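Local coordinates for protein globin II, extracellular (Lumbricus terrestris, PDB 1X9F) that probably carries oxygen in the giant extracellular haemoglobin (erythrocruorin) of the earthworm, holding the gas at a haem iron, at residues R67-G70 and G71-I74; A83-K86 and E87-H91; V94-G98 and R99-D103; D135-E138 and D139-G143. All coordinates share one frame; numbering follows the deposited sequence.

Contact 1 of 4, residues R67-G70 and G71-I74. With HEM (protoporphyrin IX containing Fe), chain O; CMO (carbon monoxide), chain P.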
# COMPACT_ATOMS: atom_id res chain seq x y z
N ARG B 67 28.95 14.98 -29.68
CA ARG B 67 28.53 16.15 -30.45
C ARG B 67 27.95 15.75 -31.80
O ARG B 67 26.90 16.27 -32.22
CB ARG B 67 29.73 17.08 -30.64
CG ARG B 67 29.41 18.54 -30.59
CD ARG B 67 30.53 19.41 -30.04
NE ARG B 67 31.86 19.06 -30.55
CZ ARG B 67 32.94 18.88 -29.79
NH1 ARG B 67 32.86 19.03 -28.47
NH2 ARG B 67 34.11 18.57 -30.34
N VAL B 68 28.62 14.82 -32.47
CA VAL B 68 28.17 14.30 -33.76
C VAL B 68 26.82 13.63 -33.66
O VAL B 68 25.92 13.90 -34.46
CB VAL B 68 29.15 13.26 -34.31
CG1 VAL B 68 28.61 12.63 -35.60
CG2 VAL B 68 30.51 13.89 -34.51
N LEU B 69 26.69 12.74 -32.68
CA LEU B 69 25.43 12.06 -32.47
C LEU B 69 24.33 13.04 -32.05
O LEU B 69 23.15 12.78 -32.26
CB LEU B 69 25.56 10.92 -31.46
CG LEU B 69 26.42 9.73 -31.90
CD1 LEU B 69 26.07 8.56 -31.02
CD2 LEU B 69 26.19 9.37 -33.37
N GLY B 70 24.74 14.17 -31.47
CA GLY B 70 23.82 15.25 -31.11
C GLY B 70 23.23 15.89 -32.35
O GLY B 70 22.04 16.18 -32.40
N GLY B 71 24.09 16.09 -33.35
CA GLY B 71 23.65 16.61 -34.64
C GLY B 71 22.75 15.61 -35.34
O GLY B 71 21.70 15.98 -35.87
N LEU B 72 23.15 14.35 -35.33
CA LEU B 72 22.36 13.30 -35.95
C LEU B 72 21.00 13.18 -35.25
O LEU B 72 19.98 12.97 -35.90
CB LEU B 72 23.11 11.98 -35.92
CG LEU B 72 22.47 10.79 -36.64
CD1 LEU B 72 22.34 11.04 -38.14
CD2 LEU B 72 23.27 9.53 -36.37
N ASP B 73 21.01 13.33 -33.93
CA ASP B 73 19.79 13.29 -33.14
C ASP B 73 18.79 14.36 -33.59
O ASP B 73 17.59 14.09 -33.68
CB ASP B 73 20.11 13.47 -31.67
CG ASP B 73 18.88 13.44 -30.81
OD1 ASP B 73 18.50 14.51 -30.27
OD2 ASP B 73 18.21 12.41 -30.62
N ILE B 74 19.29 15.57 -33.85
CA ILE B 74 18.43 16.65 -34.34
C ILE B 74 17.80 16.29 -35.69
O ILE B 74 16.60 16.47 -35.89
CB ILE B 74 19.20 17.99 -34.45
CG1 ILE B 74 19.65 18.46 -33.06
CG2 ILE B 74 18.32 19.05 -35.14
CD1 ILE B 74 20.62 19.66 -33.07
CHA HEM O . 32.26 18.02 -36.77
CHB HEM O . 27.82 16.13 -37.51
CHC HEM O . 29.68 12.95 -40.73
CHD HEM O . 34.09 15.02 -40.17
C1A HEM O . 30.83 17.71 -36.62
C2A HEM O . 30.06 18.41 -35.68
C3A HEM O . 28.71 17.87 -35.86
C4A HEM O . 28.92 16.90 -36.95
CMA HEM O . 27.44 18.22 -35.11
CAA HEM O . 30.50 19.43 -34.67
CBA HEM O . 30.38 20.86 -35.14
CGA HEM O . 30.97 21.71 -34.04
O1A HEM O . 30.29 21.93 -33.02
O2A HEM O . 32.12 22.15 -34.20
C1B HEM O . 27.96 15.05 -38.48
C2B HEM O . 26.87 14.28 -38.83
C3B HEM O . 27.41 13.43 -39.72
C4B HEM O . 28.76 13.69 -39.87
CMB HEM O . 25.44 14.37 -38.34
CAB HEM O . 26.64 12.50 -40.29
CBB HEM O . 25.79 11.64 -40.81
C1C HEM O . 31.12 13.23 -40.81
C2C HEM O . 31.93 12.43 -41.60
C3C HEM O . 33.17 13.01 -41.45
C4C HEM O . 33.02 14.09 -40.58
CMC HEM O . 31.49 11.24 -42.42
CAC HEM O . 34.41 12.52 -42.10
CBC HEM O . 34.79 11.25 -41.91
C1D HEM O . 33.98 16.09 -39.15
C2D HEM O . 35.09 16.79 -38.71
C3D HEM O . 34.62 17.65 -37.74
C4D HEM O . 33.18 17.36 -37.70
CMD HEM O . 36.52 16.65 -39.19
CAD HEM O . 35.39 18.67 -36.94
CBD HEM O . 36.23 18.02 -35.86
CGD HEM O . 36.90 19.13 -35.09
O1D HEM O . 36.20 19.94 -34.46
O2D HEM O . 38.14 19.19 -35.13
NA HEM O . 30.18 16.83 -37.44
NB HEM O . 29.13 14.73 -39.09
NC HEM O . 31.73 14.28 -40.19
ND HEM O . 32.79 16.39 -38.55
FE HEM O . 30.95 15.61 -38.87
C CMO P . 31.52 14.08 -37.40
O CMO P . 32.41 13.37 -36.87

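Contact 2 of 4, residues A83-K86 and E87-H91. With HEM (protoporphyrin IX containing Fe), chain R.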
# COMPACT_ATOMS: atom_id res chain seq x y z
N ALA B 83 11.09 21.35 -43.08
CA ALA B 83 11.60 22.72 -43.01
C ALA B 83 12.69 22.88 -41.95
O ALA B 83 13.72 23.52 -42.20
CB ALA B 83 10.46 23.70 -42.77
N THR B 84 12.45 22.31 -40.77
CA THR B 84 13.40 22.35 -39.68
C THR B 84 14.62 21.50 -40.01
O THR B 84 15.76 21.92 -39.78
CB THR B 84 12.73 21.88 -38.37
OG1 THR B 84 11.65 22.77 -38.05
CG2 THR B 84 13.68 22.05 -37.18
N LEU B 85 14.39 20.32 -40.58
CA LEU B 85 15.47 19.40 -40.93
C LEU B 85 16.45 20.07 -41.88
O LEU B 85 17.66 20.00 -41.68
CB LEU B 85 14.91 18.13 -41.57
CG LEU B 85 15.91 17.12 -42.14
CD1 LEU B 85 16.81 16.55 -41.05
CD2 LEU B 85 15.20 16.00 -42.89
N LYS B 86 15.90 20.73 -42.90
CA LYS B 86 16.68 21.42 -43.91
C LYS B 86 17.58 22.46 -43.25
O LYS B 86 18.75 22.59 -43.60
CB LYS B 86 15.74 22.09 -44.93
CG LYS B 86 16.43 22.73 -46.13
CD LYS B 86 16.73 21.72 -47.24
CE LYS B 86 17.25 22.41 -48.51
NZ LYS B 86 18.55 23.17 -48.24
N GLU B 87 17.02 23.18 -42.29
CA GLU B 87 17.75 24.25 -41.62
C GLU B 87 18.89 23.65 -40.79
O GLU B 87 20.01 24.16 -40.83
CB GLU B 87 16.80 25.08 -40.76
CG GLU B 87 16.92 26.59 -40.97
CD GLU B 87 16.90 27.00 -42.44
OE1 GLU B 87 15.88 26.76 -43.14
OE2 GLU B 87 17.92 27.56 -42.91
N GLU B 88 18.61 22.56 -40.08
CA GLU B 88 19.66 21.83 -39.37
C GLU B 88 20.69 21.28 -40.35
O GLU B 88 21.90 21.45 -40.15
CB GLU B 88 19.10 20.71 -38.50
CG GLU B 88 20.17 19.81 -37.87
CD GLU B 88 21.12 20.55 -36.92
OE1 GLU B 88 20.83 21.70 -36.52
OE2 GLU B 88 22.17 19.97 -36.58
N LEU B 89 20.22 20.65 -41.42
CA LEU B 89 21.14 20.09 -42.41
C LEU B 89 22.06 21.12 -43.05
O LEU B 89 23.23 20.82 -43.31
CB LEU B 89 20.38 19.29 -43.48
CG LEU B 89 19.71 18.03 -42.94
CD1 LEU B 89 19.13 17.21 -44.09
CD2 LEU B 89 20.66 17.17 -42.09
N ASP B 90 21.54 22.33 -43.28
CA ASP B 90 22.32 23.46 -43.82
C ASP B 90 23.38 23.89 -42.83
O ASP B 90 24.51 24.17 -43.22
CB ASP B 90 21.43 24.67 -44.13
CG ASP B 90 20.58 24.48 -45.38
OD1 ASP B 90 20.84 23.54 -46.17
OD2 ASP B 90 19.63 25.24 -45.67
N HIS B 91 23.00 23.98 -41.56
CA HIS B 91 23.93 24.33 -40.49
C HIS B 91 25.11 23.36 -40.47
O HIS B 91 26.27 23.78 -40.41
CB HIS B 91 23.22 24.33 -39.14
CG HIS B 91 24.06 24.86 -38.01
ND1 HIS B 91 24.22 26.21 -37.78
CD2 HIS B 91 24.76 24.23 -37.05
CE1 HIS B 91 25.00 26.38 -36.73
NE2 HIS B 91 25.34 25.19 -36.26
CHA HEM R . 24.88 29.12 -30.42
CHB HEM R . 24.67 26.00 -26.64
CHC HEM R . 23.47 29.63 -23.61
CHD HEM R . 24.04 32.80 -27.32
C1A HEM R . 24.88 27.87 -29.63
C2A HEM R . 25.08 26.63 -30.24
C3A HEM R . 25.02 25.66 -29.15
C4A HEM R . 24.78 26.54 -27.99
CMA HEM R . 25.17 24.16 -29.18
CAA HEM R . 25.30 26.35 -31.70
CBA HEM R . 26.78 26.15 -31.97
CGA HEM R . 26.93 25.82 -33.43
O1A HEM R . 26.74 24.64 -33.80
O2A HEM R . 27.25 26.74 -34.21
C1B HEM R . 24.31 26.74 -25.44
C2B HEM R . 24.10 26.09 -24.24
C3B HEM R . 23.75 27.13 -23.45
C4B HEM R . 23.79 28.31 -24.16
CMB HEM R . 24.21 24.62 -23.89
CAB HEM R . 23.49 27.00 -22.14
CBB HEM R . 23.21 26.50 -20.90
C1C HEM R . 23.51 30.87 -24.41
C2C HEM R . 23.20 32.10 -23.85
C3C HEM R . 23.39 32.96 -24.90
C4C HEM R . 23.75 32.21 -26.00
CMC HEM R . 22.81 32.42 -22.43
CAC HEM R . 23.15 34.42 -24.87
CBC HEM R . 24.08 35.46 -24.92
C1D HEM R . 24.34 32.06 -28.56
C2D HEM R . 24.46 32.71 -29.78
C3D HEM R . 24.70 31.71 -30.69
C4D HEM R . 24.69 30.48 -29.87
CMD HEM R . 24.36 34.20 -30.04
CAD HEM R . 24.92 31.83 -32.18
CBD HEM R . 23.55 31.82 -32.84
CGD HEM R . 23.79 31.81 -34.32
O1D HEM R . 23.88 32.90 -34.93
O2D HEM R . 23.91 30.70 -34.88
NA HEM R . 24.72 27.86 -28.28
NB HEM R . 24.13 28.10 -25.46
NC HEM R . 23.86 30.90 -25.73
ND HEM R . 24.46 30.71 -28.56
FE HEM R . 24.33 29.40 -27.01
O HOH W 1 14.23 24.87 -44.53

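Contact 3 of 4, residues V94-G98 and R99-D103. With HEM (protoporphyrin IX containing Fe), chain O.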
# COMPACT_ATOMS: atom_id res chain seq x y z
N VAL B 94 27.36 23.62 -43.60
CA VAL B 94 28.30 24.73 -43.46
C VAL B 94 29.51 24.30 -42.63
O VAL B 94 30.65 24.67 -42.93
CB VAL B 94 27.62 26.02 -42.89
CG1 VAL B 94 28.65 27.05 -42.43
CG2 VAL B 94 26.68 26.63 -43.92
N GLN B 95 29.27 23.50 -41.59
CA GLN B 95 30.35 23.03 -40.73
C GLN B 95 31.25 21.99 -41.40
O GLN B 95 32.37 21.77 -40.95
CB GLN B 95 29.81 22.49 -39.41
CG GLN B 95 29.28 23.57 -38.49
CD GLN B 95 28.49 23.03 -37.33
OE1 GLN B 95 27.86 21.96 -37.42
NE2 GLN B 95 28.49 23.77 -36.23
N HIS B 96 30.77 21.35 -42.47
CA HIS B 96 31.56 20.33 -43.18
C HIS B 96 32.18 20.77 -44.51
O HIS B 96 33.19 20.20 -44.94
CB HIS B 96 30.75 19.04 -43.38
CG HIS B 96 30.51 18.29 -42.12
ND1 HIS B 96 29.50 18.64 -41.24
CD2 HIS B 96 31.15 17.23 -41.56
CE1 HIS B 96 29.53 17.82 -40.20
NE2 HIS B 96 30.52 16.96 -40.37
N GLU B 97 31.56 21.74 -45.18
CA GLU B 97 32.11 22.32 -46.42
C GLU B 97 33.44 22.99 -46.08
O GLU B 97 33.56 23.68 -45.07
CB GLU B 97 31.15 23.35 -47.02
CG GLU B 97 30.94 24.58 -46.14
CD GLU B 97 30.13 25.69 -46.79
OE1 GLU B 97 30.60 26.85 -46.76
OE2 GLU B 97 29.03 25.42 -47.31
N GLY B 98 34.44 22.76 -46.92
CA GLY B 98 35.79 23.18 -46.57
C GLY B 98 36.61 21.94 -46.28
O GLY B 98 37.68 21.76 -46.85
N ARG B 99 36.11 21.09 -45.39
CA ARG B 99 36.79 19.84 -45.07
C ARG B 99 36.77 18.93 -46.28
O ARG B 99 35.78 18.90 -47.04
CB ARG B 99 36.13 19.18 -43.87
CG ARG B 99 35.89 20.16 -42.74
CD ARG B 99 34.98 19.67 -41.64
NE ARG B 99 34.89 20.66 -40.57
CZ ARG B 99 35.89 20.98 -39.76
NH1 ARG B 99 37.07 20.39 -39.88
NH2 ARG B 99 35.70 21.89 -38.81
N LYS B 100 37.86 18.19 -46.49
CA LYS B 100 37.93 17.33 -47.66
C LYS B 100 37.35 15.97 -47.30
O LYS B 100 38.10 15.04 -46.99
CB LYS B 100 39.37 17.21 -48.17
CG LYS B 100 40.04 18.57 -48.53
CD LYS B 100 41.44 18.35 -49.12
CE LYS B 100 42.00 19.63 -49.75
NZ LYS B 100 42.37 20.66 -48.74
N ILE B 101 36.03 15.85 -47.32
CA ILE B 101 35.40 14.58 -46.96
C ILE B 101 34.82 13.91 -48.19
O ILE B 101 33.78 14.34 -48.70
CB ILE B 101 34.31 14.78 -45.86
CG1 ILE B 101 34.85 15.61 -44.70
CG2 ILE B 101 33.81 13.42 -45.38
CD1 ILE B 101 33.79 16.08 -43.71
N PRO B 102 35.49 12.88 -48.70
CA PRO B 102 34.95 12.11 -49.82
C PRO B 102 33.66 11.35 -49.44
O PRO B 102 33.46 11.01 -48.27
CB PRO B 102 36.08 11.13 -50.16
CG PRO B 102 36.92 11.06 -48.93
CD PRO B 102 36.83 12.40 -48.29
N ASP B 103 32.79 11.10 -50.43
CA ASP B 103 31.54 10.36 -50.22
C ASP B 103 31.81 9.03 -49.54
O ASP B 103 31.05 8.59 -48.68
CB ASP B 103 30.83 10.06 -51.55
CG ASP B 103 30.53 11.29 -52.38
OD1 ASP B 103 30.38 12.41 -51.81
OD2 ASP B 103 30.40 11.24 -53.63
CHA HEM O . 32.26 18.02 -36.77
CHB HEM O . 27.82 16.13 -37.51
CHC HEM O . 29.68 12.95 -40.73
CHD HEM O . 34.09 15.02 -40.17
C1A HEM O . 30.83 17.71 -36.62
C2A HEM O . 30.06 18.41 -35.68
C3A HEM O . 28.71 17.87 -35.86
C4A HEM O . 28.92 16.90 -36.95
CMA HEM O . 27.44 18.22 -35.11
CAA HEM O . 30.50 19.43 -34.67
CBA HEM O . 30.38 20.86 -35.14
CGA HEM O . 30.97 21.71 -34.04
O1A HEM O . 30.29 21.93 -33.02
O2A HEM O . 32.12 22.15 -34.20
C1B HEM O . 27.96 15.05 -38.48
C2B HEM O . 26.87 14.28 -38.83
C3B HEM O . 27.41 13.43 -39.72
C4B HEM O . 28.76 13.69 -39.87
CMB HEM O . 25.44 14.37 -38.34
CAB HEM O . 26.64 12.50 -40.29
CBB HEM O . 25.79 11.64 -40.81
C1C HEM O . 31.12 13.23 -40.81
C2C HEM O . 31.93 12.43 -41.60
C3C HEM O . 33.17 13.01 -41.45
C4C HEM O . 33.02 14.09 -40.58
CMC HEM O . 31.49 11.24 -42.42
CAC HEM O . 34.41 12.52 -42.10
CBC HEM O . 34.79 11.25 -41.91
C1D HEM O . 33.98 16.09 -39.15
C2D HEM O . 35.09 16.79 -38.71
C3D HEM O . 34.62 17.65 -37.74
C4D HEM O . 33.18 17.36 -37.70
CMD HEM O . 36.52 16.65 -39.19
CAD HEM O . 35.39 18.67 -36.94
CBD HEM O . 36.23 18.02 -35.86
CGD HEM O . 36.90 19.13 -35.09
O1D HEM O . 36.20 19.94 -34.46
O2D HEM O . 38.14 19.19 -35.13
NA HEM O . 30.18 16.83 -37.44
NB HEM O . 29.13 14.73 -39.09
NC HEM O . 31.73 14.28 -40.19
ND HEM O . 32.79 16.39 -38.55
FE HEM O . 30.95 15.61 -38.87
O HOH W 2 33.23 18.21 -47.10

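Contact 4 of 4, residues D135-E138 and D139-G143. With HEM (protoporphyrin IX containing Fe), chain O.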
# COMPACT_ATOMS: atom_id res chain seq x y z
N ASP B 135 20.90 8.23 -45.49
CA ASP B 135 21.22 8.80 -46.80
C ASP B 135 20.64 10.18 -46.96
O ASP B 135 21.35 11.12 -47.31
CB ASP B 135 20.68 7.92 -47.93
CG ASP B 135 21.76 7.11 -48.60
OD1 ASP B 135 22.87 7.00 -48.04
OD2 ASP B 135 21.59 6.55 -49.70
N HIS B 136 19.34 10.28 -46.70
CA HIS B 136 18.64 11.54 -46.80
C HIS B 136 19.31 12.61 -45.95
O HIS B 136 19.39 13.77 -46.36
CB HIS B 136 17.18 11.40 -46.37
CG HIS B 136 16.41 12.66 -46.52
ND1 HIS B 136 16.39 13.38 -47.70
CD2 HIS B 136 15.64 13.36 -45.64
CE1 HIS B 136 15.65 14.46 -47.54
NE2 HIS B 136 15.17 14.46 -46.31
N ILE B 137 19.78 12.22 -44.77
CA ILE B 137 20.39 13.16 -43.85
C ILE B 137 21.77 13.59 -44.36
O ILE B 137 22.11 14.77 -44.34
CB ILE B 137 20.43 12.58 -42.41
CG1 ILE B 137 19.02 12.62 -41.80
CG2 ILE B 137 21.42 13.33 -41.53
CD1 ILE B 137 18.80 11.65 -40.64
N GLU B 138 22.54 12.61 -44.83
CA GLU B 138 23.87 12.88 -45.37
C GLU B 138 23.85 13.70 -46.66
O GLU B 138 24.76 14.51 -46.88
CB GLU B 138 24.66 11.57 -45.52
CG GLU B 138 25.05 10.94 -44.19
CD GLU B 138 25.85 9.65 -44.35
OE1 GLU B 138 26.77 9.43 -43.53
OE2 GLU B 138 25.56 8.86 -45.28
N ASP B 139 22.83 13.52 -47.50
CA ASP B 139 22.70 14.35 -48.71
C ASP B 139 22.69 15.83 -48.37
O ASP B 139 23.21 16.65 -49.13
CB ASP B 139 21.43 14.00 -49.50
CG ASP B 139 21.57 12.71 -50.30
OD1 ASP B 139 22.71 12.28 -50.57
OD2 ASP B 139 20.58 12.06 -50.70
N GLY B 140 22.08 16.17 -47.23
CA GLY B 140 22.00 17.56 -46.78
C GLY B 140 23.28 18.09 -46.15
O GLY B 140 23.47 19.30 -46.07
N ILE B 141 24.17 17.20 -45.71
CA ILE B 141 25.42 17.63 -45.09
C ILE B 141 26.50 17.79 -46.16
O ILE B 141 27.30 18.72 -46.13
CB ILE B 141 25.87 16.63 -43.98
CG1 ILE B 141 24.81 16.54 -42.88
CG2 ILE B 141 27.23 17.03 -43.39
CD1 ILE B 141 24.79 15.21 -42.12
N LYS B 142 26.48 16.86 -47.11
CA LYS B 142 27.36 16.92 -48.26
C LYS B 142 26.96 18.10 -49.14
O LYS B 142 27.81 18.85 -49.62
CB LYS B 142 27.26 15.62 -49.06
CG LYS B 142 27.71 14.40 -48.25
CD LYS B 142 28.04 13.22 -49.15
CE LYS B 142 26.78 12.58 -49.74
NZ LYS B 142 27.11 11.26 -50.36
N GLY B 143 25.65 18.27 -49.33
CA GLY B 143 25.11 19.20 -50.33
C GLY B 143 25.07 18.58 -51.72
O GLY B 143 24.54 19.19 -52.66
CHA HEM O . 32.26 18.02 -36.77
CHB HEM O . 27.82 16.13 -37.51
CHC HEM O . 29.68 12.95 -40.73
CHD HEM O . 34.09 15.02 -40.17
C1A HEM O . 30.83 17.71 -36.62
C2A HEM O . 30.06 18.41 -35.68
C3A HEM O . 28.71 17.87 -35.86
C4A HEM O . 28.92 16.90 -36.95
CMA HEM O . 27.44 18.22 -35.11
CAA HEM O . 30.50 19.43 -34.67
CBA HEM O . 30.38 20.86 -35.14
CGA HEM O . 30.97 21.71 -34.04
O1A HEM O . 30.29 21.93 -33.02
O2A HEM O . 32.12 22.15 -34.20
C1B HEM O . 27.96 15.05 -38.48
C2B HEM O . 26.87 14.28 -38.83
C3B HEM O . 27.41 13.43 -39.72
C4B HEM O . 28.76 13.69 -39.87
CMB HEM O . 25.44 14.37 -38.34
CAB HEM O . 26.64 12.50 -40.29
CBB HEM O . 25.79 11.64 -40.81
C1C HEM O . 31.12 13.23 -40.81
C2C HEM O . 31.93 12.43 -41.60
C3C HEM O . 33.17 13.01 -41.45
C4C HEM O . 33.02 14.09 -40.58
CMC HEM O . 31.49 11.24 -42.42
CAC HEM O . 34.41 12.52 -42.10
CBC HEM O . 34.79 11.25 -41.91
C1D HEM O . 33.98 16.09 -39.15
C2D HEM O . 35.09 16.79 -38.71
C3D HEM O . 34.62 17.65 -37.74
C4D HEM O . 33.18 17.36 -37.70
CMD HEM O . 36.52 16.65 -39.19
CAD HEM O . 35.39 18.67 -36.94
CBD HEM O . 36.23 18.02 -35.86
CGD HEM O . 36.90 19.13 -35.09
O1D HEM O . 36.20 19.94 -34.46
O2D HEM O . 38.14 19.19 -35.13
NA HEM O . 30.18 16.83 -37.44
NB HEM O . 29.13 14.73 -39.09
NC HEM O . 31.73 14.28 -40.19
ND HEM O . 32.79 16.39 -38.55
FE HEM O . 30.95 15.61 -38.87
O HOH W 3 17.83 12.70 -49.99

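Contact 1 of 4, residues R67-G70 and G71-I74
Gly71 gives its N-H to Arg67 O at 3.0 Å, the first of four backbone bonds that link each residue to the one four places earlier along a helix. Glycine suits this place, since a methyl on its CA would collide with the haem methyl CMA, which also lies 3.5 Å from Arg67 O. Leu72 N follows, bonded to Val68 O at 2.9 Å. Its CG stands anti to the backbone N (chi1 -175°), and CD2 runs alongside CD2 of Leu69, 4.2 Å away. Both leucines are apolar and suit the core, Leu69 packing on Phe29 and Leu72 on Trp16. This is the E helix of the globin fold, passing over the distal face of the haem. Val68 is its branched apolar wall there: CG1 rests 3.8 Å from haem C1B, while CG2 faces the bound carbon monoxide. Asp73 N bonds to Leu69 O at 2.8 Å. The carboxylate leads away to Trp16 and to Lys32 and Asn76 of the neighbouring Globin III chain, partners that satisfy a buried acid. Ile74 N bonds to Gly70 O at 3.2 Å, and its CG1 leans against the same oxygen, which Asn76 of the Globin III chain also grips.

Contact 2 of 4, residues A83-K86 and E87-H91
Lys86 and Asp90 carry the charged part of this helical turn. With CG anti to the backbone N (chi1 -174°) and bends at chi2 and chi4, the lysine chain brings NZ back to Asp90 OD1 at 3.1 Å, a weak salt bridge in which OD2 is a longer second partner. The four-residue spacing suits such an opposite pair on an exposed face. A water bridges nearby, donating to Ala83 O at 2.7 Å and to Glu87 OE1 at 2.9 Å. The backbone bonds are those of an alpha helix: Leu89 N to Leu85 O is 2.7 Å, and Glu87 N to Ala83 O is weak. On the inner side the apolar contact is leucine on leucine, CD1 of Leu85 meeting CG of Leu89 at 3.8 Å as the two side chains cross; both continue on to helix 127-142. Glu88 pairs with Arg73 of the Globin III chain, and His91 NE2 donates almost straight (169°) to propionate O1A of the haem of chain R, 2.9 Å away and at the edge of the imidazole. A globin F helix reaching a second haem is consistent with the E and F helix interfaces of cooperative invertebrate haemoglobins.

Contact 3 of 4, residues V94-G98 and R99-D103
Arg99 lies back along the helix end it follows, beginning with CB, 3.3 Å from His96 O. CG stays beside that same carbonyl, anti to its own backbone carbonyl carbon (chi1 -48°), and the extended chain then carries CD to 3.4 Å from Gln95 O. NE donates to this oxygen at 2.8 Å, with the acceptor in the guanidinium plane, a bond that favours this rotation of the group. At the tip the guanidinium lays one face on the haem propionate carbon CAD, which sits over its centre, 3.7 Å from CZ. A long, flat, charged residue thus satisfies a helix-terminal carbonyl and covers the haem rim. The helix that ends here is the globin F helix, and His96 on it is the proximal ligand of the haem: NE2 binds the iron at 2.1 Å, while ND1 is hydrogen-bonded to Leu92 O. Gly98 turns the chain with a positive phi that suits glycine. Beyond it, Ile101 sets CD1 at the edge of the imidazole, 3.6 Å from His96 CD2, and CG2 at 3.5 Å from the haem vinyl carbon CAC. An alanine here would lack both outer carbons, which would probably open a gap beside the vinyl group and leave the imidazole edge without its apolar neighbour.

Contact 4 of 4, residues D135-E138 and D139-G143
The last turns of the globin H helix bring Ile137 and Ile141 side by side, CG2 of the first 3.9 Å from CD1 of the second. Beta-branched and apolar, they fit the inner side of the helix: Ile141 CD1 continues to the haem vinyl carbon CAB at 3.8 Å, and Ile137 packs on Leu89. Glu138 lies along the vinyl edge as well, its CG 3.5 Å from haem CBB, and it also packs on Phe106 and Phe109; the methylenes of its extended chain give an acid an apolar flank. Its backbone oxygen takes two N-H groups, Lys142 N at 2.9 Å and Ile141 N at 3.0 Å. On the outer side Asp139 N is bonded to Asp135 O; the Asp135 carboxylate pairs with Lys110. With CG anti to the carbonyl carbon (chi1 -76°) the Asp139 carboxylate lies back over Asp135 O, and OD2 accepts from a water at 2.9 Å; this water also meets His136 ND1 at 2.8 Å, in the plane of the imidazole. A leucine in place of Asp139 would offer the water no acceptor, and His136 would probably lose this bridge and turn more freely. Gly143, with its positive phi, a conformation glycine readily adopts, ends the H helix, which lines the proximal, vinyl side of a globin haem pocket.

Overall arrangement
Along the chain the four contacts come in series, each a local stretch of one globin domain: contact 1 on helix 59-77, contact 2 on helix 82-96, contact 3 at the end of that same helix and in the loop after it, contact 4 on helix 127-142. Contacts 2 and 4 are closest, about 10 Å apart between centres, with Leu89 packed against the backbone at Ile137. Contact 1 touches both through Ile74 on Glu88 and Leu72 on Ile137. Contacts 1 and 3, about 17 Å apart between centres, do not touch; they hold the distal and proximal faces of one haem. Contact 4 meets its vinyl side, with Ile141 against His96, while contacts 1 and 2 both meet the Globin III chain.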